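Long-range contacts in 11R-lipoxygenase (Gersemia fruticosa, PDB 3VF1), which probably oxygenates polyunsaturated fatty acids with molecular oxygen at a non-heme iron, under the control of calcium: residues Glu285-Leu290 with Ile361-Lys366; Ile329-Leu335 with Ile347-Gln353. All blocks are in the same frame, centred on the assembly; numbering follows the deposited sequence.

Interaction 1. Residues Glu285-Leu290 with Ile361-Lys366; sequences EMVEKL and IWTPLK
Carbon atoms of 361-366 close in on the carbonyl oxygen Met-286 O: Leu-365 CD2 comes within 3.3 Å of Met-286 O, Leu-365 CB approaches as well, and Lys-366 CG stands further off. No hydrogen bond joins 285-290 to 361-366, so the contact rests on packing. Leu-365 reaches across because its CG lies opposite the backbone N (chi1 -166°); one methyl then meets the Met-286 carbonyl, while the other, CD1, rests 3.6 Å from Lys-289 CB. Leu-290 slides past Leu-365 in the opposite sense, and its CD1 meets the pyrrolidine ring at Pro-364 CG, 3.7 Å away. Farther along, the extended chain of Met-286 crosses Ile-361 at about a right angle, SD lying 4.0 Å from both Ile-361 CD1 and Ile-361 CG2. Lys-366 runs its aliphatic part past the backbone, with CE 3.4 Å from Glu-285 O; its NZ and Glu-285 OE2 are 6.3 Å apart, too far for a salt bridge, though a weak attraction is possible. Thr-363, whose hydroxyl has its partner in Ile-347, leaves its methyl for the Met-286 side. Short helix 284-287 and the turn after it thus pack, near the surface, on outermost strand 361-362 of an antiparallel sheet and on the loop leading to helix 369-410.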
ATOM      1  N   GLU A 285       4.962 -42.838  -2.742  1.00 37.22           N
ATOM      2  CA  GLU A 285       5.411 -43.379  -4.025  1.00 42.74           C
ATOM      3  C   GLU A 285       5.496 -42.283  -5.082  1.00 36.89           C
ATOM      4  O   GLU A 285       6.332 -42.337  -5.979  1.00 35.49           O
ATOM      5  CB  GLU A 285       4.475 -44.506  -4.494  1.00 43.11           C
ATOM      6  CG  GLU A 285       3.576 -44.172  -5.696  1.00 53.56           C
ATOM      7  CD  GLU A 285       2.089 -44.301  -5.386  1.00 60.11           C
ATOM      8  OE1 GLU A 285       1.741 -44.929  -4.364  1.00 60.41           O
ATOM      9  OE2 GLU A 285       1.268 -43.770  -6.167  1.00 55.93           O
ATOM     10  N   MET A 286       4.627 -41.286  -4.964  1.00 35.17           N
ATOM     11  CA  MET A 286       4.528 -40.237  -5.966  1.00 35.34           C
ATOM     12  C   MET A 286       5.717 -39.282  -5.913  1.00 33.24           C
ATOM     13  O   MET A 286       6.111 -38.726  -6.929  1.00 33.81           O
ATOM     14  CB  MET A 286       3.235 -39.442  -5.773  1.00 35.21           C
ATOM     15  CG  MET A 286       1.964 -40.273  -5.826  1.00 37.68           C
ATOM     16  SD  MET A 286       0.515 -39.314  -5.351  1.00 37.16           S
ATOM     17  CE  MET A 286      -0.796 -40.499  -5.629  1.00 40.44           C
ATOM     18  N   VAL A 287       6.300 -39.103  -4.733  1.00 32.31           N
ATOM     19  CA  VAL A 287       7.265 -38.023  -4.531  1.00 29.59           C
ATOM     20  C   VAL A 287       8.572 -38.456  -3.872  1.00 28.64           C
ATOM     21  O   VAL A 287       9.442 -37.624  -3.625  1.00 30.39           O
ATOM     22  CB  VAL A 287       6.649 -36.917  -3.654  1.00 28.05           C
ATOM     23  CG1 VAL A 287       5.426 -36.316  -4.333  1.00 27.61           C
ATOM     24  CG2 VAL A 287       6.283 -37.472  -2.286  1.00 29.09           C
ATOM     25  N   GLU A 288       8.719 -39.746  -3.596  1.00 30.51           N
ATOM     26  CA  GLU A 288       9.839 -40.221  -2.790  1.00 30.86           C
ATOM     27  C   GLU A 288      11.206 -39.900  -3.397  1.00 30.86           C
ATOM     28  O   GLU A 288      12.117 -39.483  -2.683  1.00 32.09           O
ATOM     29  CB  GLU A 288       9.729 -41.726  -2.541  1.00 37.91           C
ATOM     30  CG  GLU A 288      10.774 -42.250  -1.568  1.00 47.04           C
ATOM     31  CD  GLU A 288      10.736 -43.756  -1.419  1.00 63.46           C
ATOM     32  OE1 GLU A 288      10.516 -44.455  -2.434  1.00 66.74           O
ATOM     33  OE2 GLU A 288      10.924 -44.242  -0.282  1.00 69.47           O
ATOM     34  N   LYS A 289      11.354 -40.092  -4.704  1.00 31.16           N
ATOM     35  CA  LYS A 289      12.644 -39.874  -5.356  1.00 30.06           C
ATOM     36  C   LYS A 289      12.956 -38.387  -5.527  1.00 29.21           C
ATOM     37  O   LYS A 289      14.067 -38.021  -5.908  1.00 29.21           O
ATOM     38  CB  LYS A 289      12.703 -40.595  -6.707  1.00 35.04           C
ATOM     39  CG  LYS A 289      13.060 -42.075  -6.594  1.00 35.54           C
ATOM     40  CD  LYS A 289      12.990 -42.790  -7.941  1.00 46.64           C
ATOM     41  CE  LYS A 289      14.141 -42.404  -8.866  1.00 43.33           C
ATOM     42  NZ  LYS A 289      15.437 -43.026  -8.463  1.00 46.23           N
ATOM     43  N   LEU A 290      11.976 -37.537  -5.238  1.00 27.70           N
ATOM     44  CA  LEU A 290      12.190 -36.095  -5.248  1.00 26.66           C
ATOM     45  C   LEU A 290      12.791 -35.639  -3.921  1.00 27.67           C
ATOM     46  O   LEU A 290      13.442 -34.597  -3.848  1.00 29.11           O
ATOM     47  CB  LEU A 290      10.871 -35.362  -5.496  1.00 26.15           C
ATOM     48  CG  LEU A 290      10.156 -35.698  -6.803  1.00 26.07           C
ATOM     49  CD1 LEU A 290       8.792 -35.027  -6.849  1.00 27.16           C
ATOM     50  CD2 LEU A 290      11.005 -35.282  -7.991  1.00 26.77           C
ATOM     51  N   ILE A 361      -3.374 -36.204  -8.781  1.00 30.85           N
ATOM     52  CA  ILE A 361      -2.202 -35.526  -8.246  1.00 30.26           C
ATOM     53  C   ILE A 361      -1.080 -35.526  -9.280  1.00 31.31           C
ATOM     54  O   ILE A 361      -0.660 -36.581  -9.753  1.00 31.76           O
ATOM     55  CB  ILE A 361      -1.714 -36.192  -6.950  1.00 31.08           C
ATOM     56  CG1 ILE A 361      -2.800 -36.086  -5.877  1.00 28.85           C
ATOM     57  CG2 ILE A 361      -0.423 -35.544  -6.475  1.00 29.02           C
ATOM     58  CD1 ILE A 361      -2.444 -36.736  -4.560  1.00 32.03           C
ATOM     59  N   TRP A 362      -0.607 -34.332  -9.625  1.00 31.89           N
ATOM     60  CA  TRP A 362       0.455 -34.173 -10.609  1.00 29.49           C
ATOM     61  C   TRP A 362       1.805 -34.121  -9.910  1.00 29.84           C
ATOM     62  O   TRP A 362       1.922 -33.598  -8.806  1.00 29.01           O
ATOM     63  CB  TRP A 362       0.238 -32.899 -11.425  1.00 27.28           C
ATOM     64  CG  TRP A 362      -1.119 -32.822 -12.045  1.00 30.81           C
ATOM     65  CD1 TRP A 362      -2.269 -32.387 -11.451  1.00 32.13           C
ATOM     66  CD2 TRP A 362      -1.476 -33.191 -13.382  1.00 32.82           C
ATOM     67  NE1 TRP A 362      -3.318 -32.462 -12.335  1.00 32.00           N
ATOM     68  CE2 TRP A 362      -2.856 -32.951 -13.529  1.00 31.17           C
ATOM     69  CE3 TRP A 362      -0.761 -33.699 -14.470  1.00 35.19           C
ATOM     70  CZ2 TRP A 362      -3.537 -33.204 -14.717  1.00 34.62           C
ATOM     71  CZ3 TRP A 362      -1.439 -33.949 -15.649  1.00 38.71           C
ATOM     72  CH2 TRP A 362      -2.812 -33.701 -15.764  1.00 38.21           C
ATOM     73  N   THR A 363       2.823 -34.665 -10.565  1.00 30.37           N
ATOM     74  CA  THR A 363       4.135 -34.813  -9.955  1.00 27.68           C
ATOM     75  C   THR A 363       5.203 -34.960 -11.037  1.00 30.00           C
ATOM     76  O   THR A 363       5.020 -35.715 -11.991  1.00 33.86           O
ATOM     77  CB  THR A 363       4.150 -36.047  -9.031  1.00 30.24           C
ATOM     78  OG1 THR A 363       3.654 -35.684  -7.737  1.00 36.31           O
ATOM     79  CG2 THR A 363       5.527 -36.604  -8.882  1.00 28.04           C
ATOM     80  N   PRO A 364       6.327 -34.239 -10.896  1.00 30.66           N
ATOM     81  CA  PRO A 364       7.371 -34.264 -11.928  1.00 33.18           C
ATOM     82  C   PRO A 364       8.048 -35.626 -12.045  1.00 32.06           C
ATOM     83  O   PRO A 364       8.681 -35.922 -13.055  1.00 34.36           O
ATOM     84  CB  PRO A 364       8.365 -33.205 -11.445  1.00 31.35           C
ATOM     85  CG  PRO A 364       8.175 -33.154  -9.971  1.00 29.36           C
ATOM     86  CD  PRO A 364       6.716 -33.413  -9.740  1.00 29.17           C
ATOM     87  N   LEU A 365       7.919 -36.435 -11.001  1.00 31.60           N
ATOM     88  CA  LEU A 365       8.419 -37.806 -10.993  1.00 32.88           C
ATOM     89  C   LEU A 365       7.570 -38.767 -11.831  1.00 39.24           C
ATOM     90  O   LEU A 365       8.111 -39.634 -12.519  1.00 42.65           O
ATOM     91  CB  LEU A 365       8.473 -38.312  -9.551  1.00 33.47           C
ATOM     92  CG  LEU A 365       9.272 -39.586  -9.288  1.00 40.55           C
ATOM     93  CD1 LEU A 365      10.754 -39.341  -9.509  1.00 38.77           C
ATOM     94  CD2 LEU A 365       9.010 -40.082  -7.874  1.00 36.05           C
ATOM     95  N   LYS A 366       6.250 -38.611 -11.776  1.00 35.25           N
ATOM     96  CA  LYS A 366       5.333 -39.573 -12.381  1.00 36.23           C
ATOM     97  C   LYS A 366       4.678 -39.047 -13.655  1.00 35.84           C
ATOM     98  O   LYS A 366       4.100 -39.816 -14.424  1.00 40.77           O
ATOM     99  CB  LYS A 366       4.234 -39.954 -11.384  1.00 37.95           C
ATOM    100  CG  LYS A 366       4.729 -40.686 -10.146  1.00 41.47           C
ATOM    101  CD  LYS A 366       5.384 -42.009 -10.503  1.00 50.92           C
ATOM    102  CE  LYS A 366       5.819 -42.768  -9.262  1.00 54.60           C
ATOM    103  NZ  LYS A 366       6.547 -44.020  -9.604  1.00 61.82           N
TER

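Interaction 2. Residues Ile329-Leu335 with Ile347-Gln353; sequences ITTPLGL and IAIQLYQ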
ATOM      1  N   ILE A 329     -10.527 -21.068 -13.752  1.00 28.73           N
ATOM      2  CA  ILE A 329      -9.617 -21.145 -12.624  1.00 30.03           C
ATOM      3  C   ILE A 329      -9.977 -22.386 -11.824  1.00 30.10           C
ATOM      4  O   ILE A 329     -11.104 -22.870 -11.891  1.00 30.80           O
ATOM      5  CB  ILE A 329      -9.716 -19.900 -11.714  1.00 28.97           C
ATOM      6  CG1 ILE A 329      -8.425 -19.710 -10.914  1.00 28.00           C
ATOM      7  CG2 ILE A 329     -10.911 -20.013 -10.772  1.00 26.75           C
ATOM      8  CD1 ILE A 329      -7.206 -19.399 -11.762  1.00 28.87           C
ATOM      9  N   THR A 330      -9.014 -22.905 -11.075  1.00 29.34           N
ATOM     10  CA  THR A 330      -9.258 -24.062 -10.232  1.00 30.69           C
ATOM     11  C   THR A 330      -9.098 -23.655  -8.772  1.00 29.94           C
ATOM     12  O   THR A 330      -9.081 -22.467  -8.453  1.00 27.99           O
ATOM     13  CB  THR A 330      -8.301 -25.220 -10.578  1.00 31.24           C
ATOM     14  OG1 THR A 330      -6.970 -24.903 -10.146  1.00 31.97           O
ATOM     15  CG2 THR A 330      -8.300 -25.480 -12.077  1.00 30.03           C
ATOM     16  N   THR A 331      -8.995 -24.640  -7.890  1.00 27.09           N
ATOM     17  CA  THR A 331      -8.867 -24.387  -6.464  1.00 27.74           C
ATOM     18  C   THR A 331      -7.749 -25.272  -5.932  1.00 28.21           C
ATOM     19  O   THR A 331      -7.976 -26.142  -5.091  1.00 28.98           O
ATOM     20  CB  THR A 331     -10.184 -24.704  -5.738  1.00 30.41           C
ATOM     21  OG1 THR A 331     -10.496 -26.093  -5.894  1.00 30.87           O
ATOM     22  CG2 THR A 331     -11.317 -23.868  -6.311  1.00 28.28           C
ATOM     23  N   PRO A 332      -6.525 -25.036  -6.421  1.00 26.16           N
ATOM     24  CA  PRO A 332      -5.422 -25.994  -6.321  1.00 26.16           C
ATOM     25  C   PRO A 332      -4.766 -26.089  -4.950  1.00 27.54           C
ATOM     26  O   PRO A 332      -4.988 -25.251  -4.077  1.00 26.70           O
ATOM     27  CB  PRO A 332      -4.413 -25.449  -7.328  1.00 26.51           C
ATOM     28  CG  PRO A 332      -4.627 -23.981  -7.296  1.00 24.81           C
ATOM     29  CD  PRO A 332      -6.101 -23.777  -7.057  1.00 24.89           C
ATOM     30  N   LEU A 333      -3.963 -27.135  -4.785  1.00 25.69           N
ATOM     31  CA  LEU A 333      -3.083 -27.277  -3.637  1.00 25.18           C
ATOM     32  C   LEU A 333      -1.696 -27.625  -4.154  1.00 25.95           C
ATOM     33  O   LEU A 333      -1.546 -28.485  -5.018  1.00 27.61           O
ATOM     34  CB  LEU A 333      -3.567 -28.377  -2.693  1.00 25.22           C
ATOM     35  CG  LEU A 333      -4.951 -28.203  -2.069  1.00 30.10           C
ATOM     36  CD1 LEU A 333      -6.019 -28.814  -2.959  1.00 32.18           C
ATOM     37  CD2 LEU A 333      -4.987 -28.813  -0.678  1.00 30.53           C
ATOM     38  N   GLY A 334      -0.684 -26.948  -3.628  1.00 24.53           N
ATOM     39  CA  GLY A 334       0.685 -27.218  -4.012  1.00 21.42           C
ATOM     40  C   GLY A 334       1.488 -27.680  -2.817  1.00 25.47           C
ATOM     41  O   GLY A 334       1.342 -27.145  -1.721  1.00 28.76           O
ATOM     42  N   LEU A 335       2.333 -28.682  -3.022  1.00 22.83           N
ATOM     43  CA  LEU A 335       3.184 -29.186  -1.955  1.00 20.99           C
ATOM     44  C   LEU A 335       4.638 -28.925  -2.312  1.00 23.22           C
ATOM     45  O   LEU A 335       5.054 -29.147  -3.447  1.00 26.86           O
ATOM     46  CB  LEU A 335       2.948 -30.681  -1.740  1.00 23.20           C
ATOM     47  CG  LEU A 335       3.378 -31.225  -0.377  1.00 24.06           C
ATOM     48  CD1 LEU A 335       2.499 -30.654   0.729  1.00 26.89           C
ATOM     49  CD2 LEU A 335       3.335 -32.742  -0.368  1.00 24.47           C
ATOM     50  N   ILE A 347       6.678 -30.377  -5.406  1.00 22.38           N
ATOM     51  CA  ILE A 347       6.784 -31.821  -5.583  1.00 24.60           C
ATOM     52  C   ILE A 347       5.444 -32.484  -5.896  1.00 25.06           C
ATOM     53  O   ILE A 347       5.406 -33.653  -6.270  1.00 26.59           O
ATOM     54  CB  ILE A 347       7.401 -32.492  -4.339  1.00 22.61           C
ATOM     55  CG1 ILE A 347       6.533 -32.237  -3.102  1.00 24.41           C
ATOM     56  CG2 ILE A 347       8.813 -31.981  -4.113  1.00 21.68           C
ATOM     57  CD1 ILE A 347       6.978 -33.015  -1.881  1.00 23.36           C
ATOM     58  N   ALA A 348       4.350 -31.741  -5.753  1.00 28.41           N
ATOM     59  CA  ALA A 348       3.026 -32.292  -6.022  1.00 24.13           C
ATOM     60  C   ALA A 348       1.990 -31.184  -6.157  1.00 25.65           C
ATOM     61  O   ALA A 348       2.085 -30.155  -5.494  1.00 27.19           O
ATOM     62  CB  ALA A 348       2.624 -33.258  -4.919  1.00 24.61           C
ATOM     63  N   ILE A 349       1.001 -31.403  -7.020  1.00 25.97           N
ATOM     64  CA  ILE A 349      -0.053 -30.422  -7.250  1.00 22.84           C
ATOM     65  C   ILE A 349      -1.391 -31.099  -7.532  1.00 28.15           C
ATOM     66  O   ILE A 349      -1.462 -32.077  -8.272  1.00 28.09           O
ATOM     67  CB  ILE A 349       0.278 -29.498  -8.435  1.00 24.89           C
ATOM     68  CG1 ILE A 349       1.509 -28.645  -8.125  1.00 27.88           C
ATOM     69  CG2 ILE A 349      -0.912 -28.605  -8.764  1.00 23.10           C
ATOM     70  CD1 ILE A 349       1.995 -27.825  -9.307  1.00 27.35           C
ATOM     71  N   GLN A 350      -2.450 -30.563  -6.937  1.00 28.48           N
ATOM     72  CA  GLN A 350      -3.809 -31.017  -7.207  1.00 27.42           C
ATOM     73  C   GLN A 350      -4.647 -29.799  -7.573  1.00 26.48           C
ATOM     74  O   GLN A 350      -4.744 -28.858  -6.794  1.00 29.41           O
ATOM     75  CB  GLN A 350      -4.384 -31.723  -5.979  1.00 30.38           C
ATOM     76  CG  GLN A 350      -5.751 -32.349  -6.191  1.00 27.60           C
ATOM     77  CD  GLN A 350      -6.252 -33.076  -4.957  1.00 31.86           C
ATOM     78  OE1 GLN A 350      -5.785 -34.169  -4.634  1.00 34.33           O
ATOM     79  NE2 GLN A 350      -7.203 -32.469  -4.255  1.00 29.68           N
ATOM     80  N   LEU A 351      -5.248 -29.814  -8.758  1.00 28.22           N
ATOM     81  CA  LEU A 351      -5.887 -28.617  -9.304  1.00 28.97           C
ATOM     82  C   LEU A 351      -7.175 -28.228  -8.576  1.00 29.39           C
ATOM     83  O   LEU A 351      -7.444 -27.043  -8.379  1.00 30.41           O
ATOM     84  CB  LEU A 351      -6.159 -28.790 -10.801  1.00 27.83           C
ATOM     85  CG  LEU A 351      -4.922 -29.020 -11.674  1.00 29.60           C
ATOM     86  CD1 LEU A 351      -5.319 -29.141 -13.139  1.00 32.73           C
ATOM     87  CD2 LEU A 351      -3.903 -27.904 -11.487  1.00 28.76           C
ATOM     88  N   TYR A 352      -7.968 -29.217  -8.177  1.00 27.41           N
ATOM     89  CA  TYR A 352      -9.217 -28.946  -7.467  1.00 29.43           C
ATOM     90  C   TYR A 352      -9.176 -29.533  -6.059  1.00 30.39           C
ATOM     91  O   TYR A 352      -8.441 -30.484  -5.797  1.00 31.13           O
ATOM     92  CB  TYR A 352     -10.415 -29.506  -8.237  1.00 31.09           C
ATOM     93  CG  TYR A 352     -10.684 -28.823  -9.562  1.00 34.09           C
ATOM     94  CD1 TYR A 352     -11.399 -27.630  -9.621  1.00 33.19           C
ATOM     95  CD2 TYR A 352     -10.240 -29.377 -10.756  1.00 32.75           C
ATOM     96  CE1 TYR A 352     -11.656 -27.006 -10.834  1.00 31.21           C
ATOM     97  CE2 TYR A 352     -10.492 -28.762 -11.972  1.00 33.02           C
ATOM     98  CZ  TYR A 352     -11.199 -27.578 -12.003  1.00 37.34           C
ATOM     99  OH  TYR A 352     -11.450 -26.972 -13.213  1.00 39.87           O
ATOM    100  N   GLN A 353      -9.979 -28.969  -5.164  1.00 32.43           N
ATOM    101  CA  GLN A 353      -9.958 -29.348  -3.754  1.00 37.22           C
ATOM    102  C   GLN A 353     -10.302 -30.820  -3.539  1.00 38.64           C
ATOM    103  O   GLN A 353      -9.605 -31.529  -2.813  1.00 36.04           O
ATOM    104  CB  GLN A 353     -10.929 -28.472  -2.956  1.00 36.78           C
ATOM    105  CG  GLN A 353     -10.430 -27.058  -2.703  1.00 34.63           C
ATOM    106  CD  GLN A 353      -9.299 -27.010  -1.696  1.00 35.63           C
ATOM    107  OE1 GLN A 353      -9.446 -27.467  -0.561  1.00 38.07           O
ATOM    108  NE2 GLN A 353      -8.161 -26.461  -2.106  1.00 32.94           N
TER
HETATM  109  O   HOH W   1     -12.416 -24.640 -13.799  1.00 37.61           O
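The ring of Tyr-352 carries Thr-330 over one face in a CH-pi contact: Thr-330 CB sits 4.0 Å from the ring centroid, 17° off the normal, and the methyl CG2 reaches toward CZ. At the ring edge, in plane, a water lies 2.6 Å from Tyr-352 OH and donates to Ile-329 O, tying the phenol to the opposite backbone. The second flat group is the amide of Gln-353, whose side chain crosses that of Thr-331 at about a right angle; its NE2 donates to Thr-331 O at 3.0 Å, with that oxygen in the amide plane but the donor 40° out of the carbonyl plane. A bend at chi2 (-72°) folds the amide back to this carbonyl, NE2 also bonds Asp-310 OD1, and Leu-333 CD1 packs against the amide at NE2. Thr-331 OG1 answers by accepting from Gln-353 N at 3.0 Å. With an alanine in place of Gln-353, Thr-331 O and Asp-310 would probably lose the donor they share, and a gap would open beside Leu-333 CD1. Leu-351 O takes two donors, Thr-330 OG1 at 2.8 Å and Thr-331 N at 2.9 Å. Beyond them the chains pair as an antiparallel hairpin: Leu-333 with Gln-350 and Leu-335 with Ala-348 are hydrogen-bonded pairs sharing one face, and Gly-334 with Ile-349 is a non-hydrogen-bonded pair between them. Opposite Leu-335 the partner strand supplies two residues, Ile-347 and Ala-348, a classic beta bulge, where Ile-347 N donates to Leu-335 O at 2.8 Å. Gln-350 NE2 holds Tyr-352 O at 2.8 Å and Asn-279 O too. Where the ladder stops, threonine and glutamine side chains join the backbone in binding the carbonyls of Thr-331, Leu-351 and Tyr-352, and the two chains stay joined past the open end of the hairpin.

How the interactions relate
Both interactions bear on one five-stranded antiparallel sheet, their centres about 14 Å apart, and 329-335 with 347-353 is nested within the chain loop that 285-290 with 361-366 closes. Strand 344-350 is the shared element: one edge pairs with 333-338 in interaction 2, the other with 361-362, where Trp-362 N lies 2.8 Å from Ile-349 O. At the bulge, Ile-347 O lies 3.1 Å from Thr-363 OG1, a probable hydrogen bond, and 3.3 Å from Val-287 CG1, so both segments of interaction 1 meet it. Neither contact touches the iron site, but residues of both pack on helix 369-410, which carries the iron ligands His-392 and His-397.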